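Long-range contacts in leucine aminopeptidase 1, chloroplastic (Solanum lycopersicum, PDB 5D8N), which removes unsubstituted N-terminal amino acids, preferably leucine, from peptides as a metal-dependent aminopeptidase of the M17 family that works as a homohexamer: residues G263-V268 with A354-M359; F279-F284 with E348-V353; V371-G376 with L392-I397. The protein carries 1 engineered substitution. One frame throughout, in Å; residues are numbered along the deposited sequence.

Overall arrangement
From the N terminus, the helix of 263-268 comes first, and contact 1 closes when the chain returns to it in 354-359, 86 residues further on. Contact 2 is nested inside that loop: 279-284 pairs with 348-353, earlier on the strand that also serves contact 1. Contact 3 follows in series, closing a short loop between the turn of 371-376 and the helix of 392-397. Contact 2 pairs two neighbouring strands of the catalytic-domain sheet, contact 1 lays a helix against one of its strands, and contact 3 fixes a turn to the helix 388-401. Contacts 1 and 3, with centres 11 Å apart, are joined where Tyr265 N donates to Asp394 OD2.

Contact 1: G263-V268 with A354-M359; sequences GAYLAV and AACENM
The helix segment 263-268 packs on strand 354-358 through Tyr265 and Val268, with the two axes 8.9 Å apart at their closest and the N-to-C directions differing by 35°. Tyr265 makes the one direct hydrogen bond between the segments. Its CG stands anti to the backbone N (chi1 165°), and the ring reaches across to the strand. Ala354 CB sits over one face in a CH-pi contact, 3.8 Å from the ring centroid and displaced toward the rim. At the far end of the ring, Tyr265 OH donates to Ala355 O at 2.7 Å; the hydroxyl lies above the carbonyl plane, 35° out of it. Face contact and bond together would probably limit the rotation of the ring. Cys356 SG lies at the ring's edge, 5.2 Å from the Tyr265 centroid, as a sulfur-aromatic contact, and also touches Val268 CG1 at 4.0 Å. This is helix-on-sheet packing in the M17 catalytic domain, at the end of strand 347-358 that runs toward the metal site. There Asn358 ND2 bonds to OD1 of Asp305, a residue of both magnesium sites, which is consistent with a second-shell position for Asn358. On the helix side, Val268 CG1 lies 4.2 Å from Asn358 CB. A water bridges the backbones beyond: it donates to Val268 O and Glu357 O, each at 2.7 Å, and accepts from Met359 N. The two carbonyl oxygens, which could not bond to each other, are thereby linked. The Glu357 side chain points away from the helix, and its carboxylate forms a salt bridge with Arg366 of a neighbouring subunit.

Contact 2: F279-F284 with E348-V353; sequences FIHLCF and EVHFIV
Ile280, Leu282 and Phe284 form antiparallel hydrogen-bonded pairs with Val353, Phe351 and Val349, the two strand axes approaching to 4.6 Å with their directions 166° apart. Six backbone bonds result, all nearly straight. The pair belongs to the mixed eight-stranded sheet of the M17 catalytic domain, where strand 278-284 lies between 247-252 and 347-358. The non-hydrogen-bonded pairs, His281 with Ile352 and Cys283 with His350, put their side chains on the other face. There His281 NE2 and His350 ND1 are 2.9 Å apart in a hydrogen bond that either ring could donate. The imidazoles meet rim to rim, their planes inclined at 28°. His281 CG is anti to the backbone N (chi1 -176°), which starts its ring toward the neighbouring strand. His350 is held again at its second nitrogen, NE2, which donates to the anti lone pair of Glu348 OE2 at 2.7 Å, a bent bond tilted out of the ring plane. Bonds at both nitrogens fix the rotation of this ring, and the carboxylate would probably polarise it. Cys283 SG rests over one face, 3.9 Å from the His350 centroid. An alanine in place of His350 would probably leave His281 NE2 and Glu348 OE2 without these partners and open a gap beside the Cys283 sulfur. Farther along the same face, Phe279 CZ packs on Ile352 CG2 at 3.6 Å. Tyr398 meets the rings of both Phe279 and His281 edge-to-face. On the opposite face, helix 229-242 covers Ile280, Leu282 and Val353, and helix 327-342 covers Leu282 and Phe351. Phe351 turns its rim to strand 279-284, with CE1 3.8 Å from Phe284 CB, while its own strand's Val349 CG1 lies over one ring face.

Contact 3: V371-G376 with L392-I397; sequences VTASNG and LADALI
A hydrogen-bonded contact between a beta turn and a helix, backed by one isoleucine, joins Ser374 and its neighbours to Asp394 and Ile397 where strand 370-372 ends beside helix 388-401. The carboxylate oxygen Asp394 OD1 accepts twice from the same serine. Ser374 N donates to Asp394 OD1 at 2.8 Å, nearly in line with the C-O bond, with an N-H...O angle of 153°. Ser374 OG donates to Asp394 OD1 at 2.6 Å from the anti side, 28° out of the carboxylate plane. With chi1 at 49°, OG lies between the backbone N and the carbonyl carbon, which brings hydroxyl and amide to the same oxygen. A water adds a further link by donating to Ser374 OG and to Asp394 O. The turn is type I, from Ala373 to Gly376, closed by Gly376 N donating to Ala373 O at 2.9 Å; it leads from strand 370-372 into strand 378-380, its antiparallel neighbour in a small three-stranded sheet. The motif is thus a beta hairpin whose turn is anchored to a helix of the catalytic domain. That helix carries Arg389, a predicted active-site residue, nearer its start. Asp394 also ties in a third element: OD2 accepts from Tyr265 N of helix 263-269, so the two oxygens of one carboxylate serve separate parts of the fold. About one turn further along the helix, Ile397 leans its CD1 on the turn. Ile397 CD1 comes to 3.3 Å from Ser374 OG and also touches Ala373 CB and Asn375 CG; the Asn375 and Ile397 side chains cross at about a right angle. Asn375 OD1 is engaged by Lys377 N, which probably helps hold the amide group against the isoleucine.

Contact 1: G263-V268 with A354-M359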
ATOM      1  N   GLY A 263     -29.982  -8.631 -18.400  1.00 20.30           N
ATOM      2  CA  GLY A 263     -29.248  -9.329 -17.364  1.00 21.19           C
ATOM      3  C   GLY A 263     -28.058  -8.572 -16.786  1.00 20.46           C
ATOM      4  O   GLY A 263     -27.685  -8.838 -15.638  1.00 18.58           O
ATOM      5  N   ALA A 264     -27.424  -7.696 -17.572  1.00 19.65           N
ATOM      6  CA  ALA A 264     -26.289  -6.945 -17.061  1.00 19.21           C
ATOM      7  C   ALA A 264     -26.722  -5.884 -16.051  1.00 19.63           C
ATOM      8  O   ALA A 264     -26.198  -5.803 -14.939  1.00 22.11           O
ATOM      9  CB  ALA A 264     -25.488  -6.346 -18.195  1.00 21.02           C
ATOM     10  N   TYR A 265     -27.767  -5.141 -16.387  1.00 18.48           N
ATOM     11  CA  TYR A 265     -28.355  -4.161 -15.487  1.00 18.14           C
ATOM     12  C   TYR A 265     -28.901  -4.822 -14.218  1.00 19.28           C
ATOM     13  O   TYR A 265     -28.605  -4.392 -13.096  1.00 17.08           O
ATOM     14  CB  TYR A 265     -29.434  -3.374 -16.233  1.00 19.00           C
ATOM     15  CG  TYR A 265     -30.411  -2.551 -15.393  1.00 20.61           C
ATOM     16  CD1 TYR A 265     -29.977  -1.633 -14.451  1.00 21.31           C
ATOM     17  CD2 TYR A 265     -31.772  -2.580 -15.662  1.00 23.24           C
ATOM     18  CE1 TYR A 265     -30.853  -0.766 -13.798  1.00 19.60           C
ATOM     19  CE2 TYR A 265     -32.670  -1.752 -14.996  1.00 22.07           C
ATOM     20  CZ  TYR A 265     -32.211  -0.847 -14.058  1.00 21.20           C
ATOM     21  OH  TYR A 265     -33.116   0.022 -13.477  1.00 18.43           O
ATOM     22  N   LEU A 266     -29.653  -5.907 -14.392  1.00 19.77           N
ATOM     23  CA  LEU A 266     -30.302  -6.534 -13.258  1.00 19.32           C
ATOM     24  C   LEU A 266     -29.310  -7.206 -12.334  1.00 19.89           C
ATOM     25  O   LEU A 266     -29.492  -7.206 -11.120  1.00 21.55           O
ATOM     26  CB  LEU A 266     -31.372  -7.519 -13.720  1.00 19.58           C
ATOM     27  CG  LEU A 266     -32.586  -6.843 -14.367  1.00 20.44           C
ATOM     28  CD1 LEU A 266     -33.536  -7.857 -14.991  1.00 22.09           C
ATOM     29  CD2 LEU A 266     -33.359  -6.071 -13.325  1.00 22.34           C
ATOM     30  N   ALA A 267     -28.195  -7.673 -12.871  1.00 19.62           N
ATOM     31  CA  ALA A 267     -27.159  -8.221 -11.997  1.00 20.84           C
ATOM     32  C   ALA A 267     -26.551  -7.154 -11.071  1.00 20.51           C
ATOM     33  O   ALA A 267     -26.303  -7.400  -9.900  1.00 19.81           O
ATOM     34  CB  ALA A 267     -26.059  -8.858 -12.829  1.00 22.85           C
ATOM     35  N   VAL A 268     -26.329  -5.967 -11.607  1.00 19.05           N
ATOM     36  CA  VAL A 268     -25.777  -4.885 -10.793  1.00 21.02           C
ATOM     37  C   VAL A 268     -26.774  -4.497  -9.732  1.00 20.18           C
ATOM     38  O   VAL A 268     -26.423  -4.299  -8.581  1.00 20.32           O
ATOM     39  CB  VAL A 268     -25.474  -3.639 -11.663  1.00 20.66           C
ATOM     40  CG1 VAL A 268     -25.007  -2.487 -10.790  1.00 20.71           C
ATOM     41  CG2 VAL A 268     -24.388  -3.967 -12.680  1.00 21.12           C
ATOM     42  N   ALA A 354     -30.956   3.799 -16.781  1.00 21.47           N
ATOM     43  CA  ALA A 354     -31.132   2.555 -16.044  1.00 19.91           C
ATOM     44  C   ALA A 354     -30.683   2.739 -14.599  1.00 19.01           C
ATOM     45  O   ALA A 354     -29.481   2.641 -14.281  1.00 18.47           O
ATOM     46  CB  ALA A 354     -30.356   1.432 -16.709  1.00 21.22           C
ATOM     47  N   ALA A 355     -31.634   3.126 -13.754  1.00 16.86           N
ATOM     48  CA  ALA A 355     -31.315   3.564 -12.409  1.00 17.59           C
ATOM     49  C   ALA A 355     -31.323   2.398 -11.411  1.00 18.02           C
ATOM     50  O   ALA A 355     -32.184   1.517 -11.435  1.00 18.28           O
ATOM     51  CB  ALA A 355     -32.306   4.621 -11.962  1.00 17.49           C
ATOM     52  N   CYS A 356     -30.307   2.367 -10.572  1.00 17.63           N
ATOM     53  CA  CYS A 356     -30.181   1.381  -9.511  1.00 19.32           C
ATOM     54  C   CYS A 356     -29.128   1.880  -8.532  1.00 20.49           C
ATOM     55  O   CYS A 356     -28.455   2.872  -8.784  1.00 20.30           O
ATOM     56  CB  CYS A 356     -29.764   0.015 -10.070  1.00 23.50           C
ATOM     57  SG  CYS A 356     -28.173   0.019 -10.938  1.00 25.53           S
ATOM     58  N   GLU A 357     -29.012   1.210  -7.393  1.00 23.40           N
ATOM     59  CA  GLU A 357     -27.866   1.410  -6.526  1.00 26.27           C
ATOM     60  C   GLU A 357     -27.082   0.119  -6.418  1.00 25.84           C
ATOM     61  O   GLU A 357     -27.624  -0.967  -6.582  1.00 24.11           O
ATOM     62  CB  GLU A 357     -28.242   1.987  -5.155  1.00 27.96           C
ATOM     63  CG  GLU A 357     -29.151   1.135  -4.307  1.00 27.99           C
ATOM     64  CD  GLU A 357     -29.378   1.667  -2.911  1.00 29.75           C
ATOM     65  OE1 GLU A 357     -28.907   2.786  -2.575  1.00 28.62           O
ATOM     66  OE2 GLU A 357     -29.844   0.835  -2.089  1.00 30.00           O
ATOM     67  N   ASN A 358     -25.765   0.278  -6.415  1.00 26.48           N
ATOM     68  CA  ASN A 358     -24.851  -0.851  -6.395  1.00 27.10           C
ATOM     69  C   ASN A 358     -24.406  -1.129  -4.957  1.00 25.27           C
ATOM     70  O   ASN A 358     -23.542  -0.428  -4.426  1.00 25.22           O
ATOM     71  CB  ASN A 358     -23.644  -0.568  -7.298  1.00 30.62           C
ATOM     72  CG  ASN A 358     -22.626  -1.700  -7.267  1.00 35.75           C
ATOM     73  OD1 ASN A 358     -22.902  -2.768  -6.727  1.00 35.82           O
ATOM     74  ND2 ASN A 358     -21.418  -1.432  -7.762  1.00 36.03           N
ATOM     75  N   MET A 359     -25.042  -2.107  -4.334  1.00 22.58           N
ATOM     76  CA  MET A 359     -24.861  -2.416  -2.929  1.00 26.59           C
ATOM     77  C   MET A 359     -24.200  -3.793  -2.717  1.00 29.14           C
ATOM     78  O   MET A 359     -23.831  -4.490  -3.663  1.00 26.91           O
ATOM     79  CB  MET A 359     -26.222  -2.408  -2.225  1.00 28.39           C
ATOM     80  CG  MET A 359     -26.933  -1.069  -2.252  1.00 32.54           C
ATOM     81  SD  MET A 359     -26.148   0.194  -1.230  1.00 31.20           S
ATOM     82  CE  MET A 359     -27.018  -0.013   0.313  1.00 30.44           C
TER
HETATM   83  O   HOH W   1     -27.083  -3.560  -6.092  1.00 21.76           O

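Contact 2: F279-F284 with E348-V353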
ATOM      1  N   PHE A 279     -36.086   1.582 -14.540  1.00 20.99           N
ATOM      2  CA  PHE A 279     -35.519   1.948 -15.829  1.00 20.27           C
ATOM      3  C   PHE A 279     -36.396   3.077 -16.364  1.00 19.61           C
ATOM      4  O   PHE A 279     -37.590   2.906 -16.583  1.00 20.08           O
ATOM      5  CB  PHE A 279     -35.505   0.711 -16.737  1.00 19.92           C
ATOM      6  CG  PHE A 279     -34.772   0.915 -18.030  1.00 21.82           C
ATOM      7  CD1 PHE A 279     -35.392   1.528 -19.112  1.00 22.14           C
ATOM      8  CD2 PHE A 279     -33.516   0.367 -18.209  1.00 21.01           C
ATOM      9  CE1 PHE A 279     -34.719   1.696 -20.311  1.00 21.75           C
ATOM     10  CE2 PHE A 279     -32.852   0.525 -19.406  1.00 21.70           C
ATOM     11  CZ  PHE A 279     -33.438   1.201 -20.455  1.00 20.12           C
ATOM     12  N   ILE A 280     -35.783   4.229 -16.559  1.00 19.29           N
ATOM     13  CA  ILE A 280     -36.473   5.449 -16.901  1.00 21.49           C
ATOM     14  C   ILE A 280     -36.392   5.730 -18.387  1.00 21.58           C
ATOM     15  O   ILE A 280     -35.304   5.790 -18.974  1.00 20.27           O
ATOM     16  CB  ILE A 280     -35.852   6.634 -16.139  1.00 21.92           C
ATOM     17  CG1 ILE A 280     -36.024   6.448 -14.635  1.00 20.91           C
ATOM     18  CG2 ILE A 280     -36.501   7.928 -16.581  1.00 24.01           C
ATOM     19  CD1 ILE A 280     -35.133   7.357 -13.818  1.00 24.13           C
ATOM     20  N   HIS A 281     -37.563   5.897 -18.994  1.00 23.03           N
ATOM     21  CA  HIS A 281     -37.666   6.256 -20.407  1.00 22.31           C
ATOM     22  C   HIS A 281     -38.586   7.453 -20.639  1.00 21.61           C
ATOM     23  O   HIS A 281     -39.801   7.354 -20.507  1.00 23.73           O
ATOM     24  CB  HIS A 281     -38.137   5.050 -21.221  1.00 21.86           C
ATOM     25  CG  HIS A 281     -38.176   5.290 -22.695  1.00 23.21           C
ATOM     26  ND1 HIS A 281     -38.917   4.504 -23.555  1.00 23.22           N
ATOM     27  CD2 HIS A 281     -37.662   6.294 -23.452  1.00 24.24           C
ATOM     28  CE1 HIS A 281     -38.753   4.944 -24.793  1.00 23.92           C
ATOM     29  NE2 HIS A 281     -38.016   6.042 -24.758  1.00 22.66           N
ATOM     30  N   LEU A 282     -38.001   8.602 -20.923  1.00 21.10           N
ATOM     31  CA  LEU A 282     -38.776   9.779 -21.323  1.00 20.86           C
ATOM     32  C   LEU A 282     -38.624   9.961 -22.815  1.00 20.94           C
ATOM     33  O   LEU A 282     -37.575   9.627 -23.387  1.00 21.61           O
ATOM     34  CB  LEU A 282     -38.243  11.037 -20.650  1.00 19.68           C
ATOM     35  CG  LEU A 282     -38.336  11.104 -19.131  1.00 20.95           C
ATOM     36  CD1 LEU A 282     -37.545  12.295 -18.603  1.00 21.14           C
ATOM     37  CD2 LEU A 282     -39.785  11.249 -18.718  1.00 23.21           C
ATOM     38  N   CYS A 283     -39.675  10.477 -23.441  1.00 22.39           N
ATOM     39  CA  CYS A 283     -39.631  10.826 -24.857  1.00 23.51           C
ATOM     40  C   CYS A 283     -40.203  12.214 -25.105  1.00 23.80           C
ATOM     41  O   CYS A 283     -41.351  12.490 -24.734  1.00 24.57           O
ATOM     42  CB  CYS A 283     -40.416   9.822 -25.694  1.00 26.65           C
ATOM     43  SG  CYS A 283     -40.216  10.117 -27.480  1.00 31.52           S
ATOM     44  N   PHE A 284     -39.386  13.079 -25.692  1.00 21.69           N
ATOM     45  CA  PHE A 284     -39.821  14.399 -26.097  1.00 23.79           C
ATOM     46  C   PHE A 284     -40.151  14.392 -27.576  1.00 24.94           C
ATOM     47  O   PHE A 284     -39.330  13.944 -28.383  1.00 23.68           O
ATOM     48  CB  PHE A 284     -38.759  15.476 -25.829  1.00 24.60           C
ATOM     49  CG  PHE A 284     -39.047  16.770 -26.529  1.00 24.27           C
ATOM     50  CD1 PHE A 284     -39.865  17.701 -25.952  1.00 23.42           C
ATOM     51  CD2 PHE A 284     -38.599  16.986 -27.830  1.00 26.60           C
ATOM     52  CE1 PHE A 284     -40.221  18.835 -26.646  1.00 23.39           C
ATOM     53  CE2 PHE A 284     -38.977  18.110 -28.545  1.00 24.50           C
ATOM     54  CZ  PHE A 284     -39.797  19.036 -27.943  1.00 24.07           C
ATOM     55  N   GLU A 348     -37.148  14.170 -32.220  1.00 24.36           N
ATOM     56  CA  GLU A 348     -37.726  13.282 -31.233  1.00 25.28           C
ATOM     57  C   GLU A 348     -36.570  12.819 -30.367  1.00 24.96           C
ATOM     58  O   GLU A 348     -35.593  12.305 -30.897  1.00 24.15           O
ATOM     59  CB  GLU A 348     -38.425  12.103 -31.914  1.00 26.84           C
ATOM     60  CG  GLU A 348     -38.955  11.023 -30.986  1.00 31.53           C
ATOM     61  CD  GLU A 348     -39.555   9.837 -31.738  1.00 37.39           C
ATOM     62  OE1 GLU A 348     -40.394  10.037 -32.639  1.00 40.27           O
ATOM     63  OE2 GLU A 348     -39.253   8.678 -31.393  1.00 37.62           O
ATOM     64  N   VAL A 349     -36.654  13.050 -29.060  1.00 23.86           N
ATOM     65  CA  VAL A 349     -35.526  12.765 -28.170  1.00 24.20           C
ATOM     66  C   VAL A 349     -35.939  11.793 -27.085  1.00 24.24           C
ATOM     67  O   VAL A 349     -36.861  12.057 -26.297  1.00 23.13           O
ATOM     68  CB  VAL A 349     -34.976  14.030 -27.484  1.00 25.47           C
ATOM     69  CG1 VAL A 349     -33.722  13.707 -26.689  1.00 24.43           C
ATOM     70  CG2 VAL A 349     -34.615  15.086 -28.513  1.00 27.06           C
ATOM     71  N   HIS A 350     -35.207  10.689 -27.015  1.00 21.37           N
ATOM     72  CA  HIS A 350     -35.417   9.707 -25.957  1.00 21.37           C
ATOM     73  C   HIS A 350     -34.381   9.879 -24.854  1.00 20.37           C
ATOM     74  O   HIS A 350     -33.185  10.040 -25.133  1.00 20.69           O
ATOM     75  CB  HIS A 350     -35.308   8.316 -26.561  1.00 21.89           C
ATOM     76  CG  HIS A 350     -36.354   8.042 -27.587  1.00 22.08           C
ATOM     77  ND1 HIS A 350     -37.486   7.314 -27.310  1.00 24.80           N
ATOM     78  CD2 HIS A 350     -36.436   8.384 -28.890  1.00 24.24           C
ATOM     79  CE1 HIS A 350     -38.265   7.293 -28.375  1.00 27.89           C
ATOM     80  NE2 HIS A 350     -37.615   7.873 -29.366  1.00 26.20           N
ATOM     81  N   PHE A 351     -34.870  10.035 -23.630  1.00 19.50           N
ATOM     82  CA  PHE A 351     -34.004  10.176 -22.467  1.00 19.88           C
ATOM     83  C   PHE A 351     -34.062   8.892 -21.645  1.00 19.17           C
ATOM     84  O   PHE A 351     -35.135   8.490 -21.189  1.00 19.37           O
ATOM     85  CB  PHE A 351     -34.438  11.354 -21.592  1.00 20.62           C
ATOM     86  CG  PHE A 351     -34.652  12.638 -22.323  1.00 20.15           C
ATOM     87  CD1 PHE A 351     -35.814  12.853 -23.063  1.00 21.14           C
ATOM     88  CD2 PHE A 351     -33.679  13.614 -22.323  1.00 21.09           C
ATOM     89  CE1 PHE A 351     -36.010  14.066 -23.700  1.00 21.71           C
ATOM     90  CE2 PHE A 351     -33.824  14.787 -23.043  1.00 21.25           C
ATOM     91  CZ  PHE A 351     -34.990  15.022 -23.733  1.00 20.85           C
ATOM     92  N   ILE A 352     -32.922   8.219 -21.499  1.00 19.64           N
ATOM     93  CA  ILE A 352     -32.888   6.860 -20.953  1.00 19.54           C
ATOM     94  C   ILE A 352     -31.884   6.708 -19.816  1.00 18.92           C
ATOM     95  O   ILE A 352     -30.737   7.103 -19.962  1.00 19.27           O
ATOM     96  CB  ILE A 352     -32.572   5.879 -22.085  1.00 19.96           C
ATOM     97  CG1 ILE A 352     -33.740   5.834 -23.072  1.00 21.89           C
ATOM     98  CG2 ILE A 352     -32.304   4.492 -21.538  1.00 22.01           C
ATOM     99  CD1 ILE A 352     -33.363   5.315 -24.433  1.00 22.15           C
ATOM    100  N   VAL A 353     -32.368   6.278 -18.654  1.00 18.05           N
ATOM    101  CA  VAL A 353     -31.544   6.048 -17.484  1.00 18.53           C
ATOM    102  C   VAL A 353     -31.910   4.728 -16.810  1.00 20.22           C
ATOM    103  O   VAL A 353     -33.041   4.547 -16.348  1.00 18.72           O
ATOM    104  CB  VAL A 353     -31.719   7.154 -16.436  1.00 19.26           C
ATOM    105  CG1 VAL A 353     -30.902   6.833 -15.191  1.00 18.62           C
ATOM    106  CG2 VAL A 353     -31.261   8.499 -16.991  1.00 19.53           C
TER

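Contact 3: V371-G376 with L392-I397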
ATOM      1  N   VAL A 371     -22.544 -12.461 -16.540  1.00 16.93           N
ATOM      2  CA  VAL A 371     -23.891 -11.939 -16.744  1.00 16.88           C
ATOM      3  C   VAL A 371     -24.117 -11.815 -18.238  1.00 18.99           C
ATOM      4  O   VAL A 371     -23.169 -11.688 -19.023  1.00 20.95           O
ATOM      5  CB  VAL A 371     -24.066 -10.581 -16.053  1.00 18.68           C
ATOM      6  CG1 VAL A 371     -23.660 -10.680 -14.587  1.00 19.33           C
ATOM      7  CG2 VAL A 371     -23.220  -9.507 -16.719  1.00 18.82           C
ATOM      8  N   THR A 372     -25.379 -11.834 -18.636  1.00 18.72           N
ATOM      9  CA  THR A 372     -25.738 -11.799 -20.043  1.00 19.18           C
ATOM     10  C   THR A 372     -26.560 -10.561 -20.356  1.00 18.52           C
ATOM     11  O   THR A 372     -27.681 -10.380 -19.850  1.00 18.65           O
ATOM     12  CB  THR A 372     -26.498 -13.095 -20.382  1.00 20.88           C
ATOM     13  OG1 THR A 372     -25.686 -14.212 -19.978  1.00 20.66           O
ATOM     14  CG2 THR A 372     -26.838 -13.226 -21.873  1.00 20.73           C
ATOM     15  N   ALA A 373     -26.027  -9.716 -21.231  1.00 18.87           N
ATOM     16  CA  ALA A 373     -26.757  -8.496 -21.625  1.00 20.61           C
ATOM     17  C   ALA A 373     -27.914  -8.830 -22.569  1.00 22.16           C
ATOM     18  O   ALA A 373     -28.041  -9.967 -23.033  1.00 21.56           O
ATOM     19  CB  ALA A 373     -25.809  -7.516 -22.300  1.00 20.41           C
ATOM     20  N   SER A 374     -28.784  -7.854 -22.799  1.00 21.84           N
ATOM     21  CA  SER A 374     -30.011  -8.080 -23.550  1.00 24.30           C
ATOM     22  C   SER A 374     -29.772  -8.276 -25.044  1.00 22.84           C
ATOM     23  O   SER A 374     -30.695  -8.631 -25.768  1.00 24.04           O
ATOM     24  CB  SER A 374     -31.011  -6.930 -23.330  1.00 26.16           C
ATOM     25  OG  SER A 374     -30.415  -5.656 -23.492  1.00 25.95           O
ATOM     26  N   ASN A 375     -28.540  -8.122 -25.505  1.00 21.98           N
ATOM     27  CA  ASN A 375     -28.174  -8.550 -26.860  1.00 21.66           C
ATOM     28  C   ASN A 375     -27.512  -9.923 -26.900  1.00 21.39           C
ATOM     29  O   ASN A 375     -27.013 -10.343 -27.936  1.00 21.65           O
ATOM     30  CB  ASN A 375     -27.256  -7.549 -27.543  1.00 20.36           C
ATOM     31  CG  ASN A 375     -25.898  -7.453 -26.884  1.00 20.52           C
ATOM     32  OD1 ASN A 375     -25.639  -8.070 -25.863  1.00 19.02           O
ATOM     33  ND2 ASN A 375     -25.013  -6.652 -27.478  1.00 21.57           N
ATOM     34  N   GLY A 376     -27.552 -10.645 -25.788  1.00 21.77           N
ATOM     35  CA  GLY A 376     -27.033 -12.004 -25.725  1.00 21.63           C
ATOM     36  C   GLY A 376     -25.561 -12.121 -25.371  1.00 21.38           C
ATOM     37  O   GLY A 376     -25.051 -13.247 -25.256  1.00 21.84           O
ATOM     38  N   LEU A 392     -25.125   0.416 -18.371  1.00 20.27           N
ATOM     39  CA  LEU A 392     -25.147   1.122 -19.656  1.00 19.82           C
ATOM     40  C   LEU A 392     -25.277   0.195 -20.847  1.00 19.75           C
ATOM     41  O   LEU A 392     -25.864   0.563 -21.859  1.00 20.66           O
ATOM     42  CB  LEU A 392     -23.904   1.979 -19.832  1.00 20.09           C
ATOM     43  CG  LEU A 392     -23.855   3.251 -18.981  1.00 22.63           C
ATOM     44  CD1 LEU A 392     -22.454   3.826 -19.040  1.00 23.68           C
ATOM     45  CD2 LEU A 392     -24.870   4.266 -19.497  1.00 24.29           C
ATOM     46  N   ALA A 393     -24.714  -1.001 -20.745  1.00 18.98           N
ATOM     47  CA  ALA A 393     -24.854  -1.969 -21.818  1.00 19.50           C
ATOM     48  C   ALA A 393     -26.320  -2.207 -22.214  1.00 18.64           C
ATOM     49  O   ALA A 393     -26.714  -2.063 -23.369  1.00 17.45           O
ATOM     50  CB  ALA A 393     -24.188  -3.264 -21.409  1.00 19.81           C
ATOM     51  N   ASP A 394     -27.149  -2.486 -21.220  1.00 19.01           N
ATOM     52  CA  ASP A 394     -28.568  -2.682 -21.437  1.00 19.24           C
ATOM     53  C   ASP A 394     -29.336  -1.404 -21.809  1.00 20.73           C
ATOM     54  O   ASP A 394     -30.272  -1.441 -22.626  1.00 18.79           O
ATOM     55  CB  ASP A 394     -29.190  -3.379 -20.229  1.00 19.70           C
ATOM     56  CG  ASP A 394     -28.871  -4.887 -20.207  1.00 22.01           C
ATOM     57  OD1 ASP A 394     -28.916  -5.487 -21.315  1.00 20.54           O
ATOM     58  OD2 ASP A 394     -28.658  -5.457 -19.100  1.00 19.70           O
ATOM     59  N   ALA A 395     -28.927  -0.267 -21.251  1.00 18.85           N
ATOM     60  CA  ALA A 395     -29.550   1.004 -21.644  1.00 18.44           C
ATOM     61  C   ALA A 395     -29.271   1.358 -23.098  1.00 18.94           C
ATOM     62  O   ALA A 395     -30.120   1.885 -23.792  1.00 20.28           O
ATOM     63  CB  ALA A 395     -29.062   2.128 -20.756  1.00 19.18           C
ATOM     64  N   LEU A 396     -28.068   1.055 -23.567  1.00 17.91           N
ATOM     65  CA  LEU A 396     -27.712   1.350 -24.932  1.00 17.42           C
ATOM     66  C   LEU A 396     -28.451   0.448 -25.913  1.00 18.18           C
ATOM     67  O   LEU A 396     -28.862   0.883 -26.988  1.00 19.19           O
ATOM     68  CB  LEU A 396     -26.193   1.269 -25.093  1.00 16.31           C
ATOM     69  CG  LEU A 396     -25.377   2.403 -24.481  1.00 17.09           C
ATOM     70  CD1 LEU A 396     -23.884   2.048 -24.471  1.00 18.11           C
ATOM     71  CD2 LEU A 396     -25.521   3.715 -25.237  1.00 18.09           C
ATOM     72  N   ILE A 397     -28.583  -0.822 -25.564  1.00 18.51           N
ATOM     73  CA  ILE A 397     -29.338  -1.758 -26.390  1.00 18.76           C
ATOM     74  C   ILE A 397     -30.769  -1.255 -26.468  1.00 19.85           C
ATOM     75  O   ILE A 397     -31.332  -1.196 -27.546  1.00 20.32           O
ATOM     76  CB  ILE A 397     -29.302  -3.173 -25.791  1.00 19.29           C
ATOM     77  CG1 ILE A 397     -27.896  -3.761 -25.950  1.00 19.55           C
ATOM     78  CG2 ILE A 397     -30.295  -4.092 -26.483  1.00 21.32           C
ATOM     79  CD1 ILE A 397     -27.572  -4.887 -24.974  1.00 20.49           C
TER
HETATM   80  O   HOH W   2     -32.100  -3.549 -23.291  1.00 16.84           O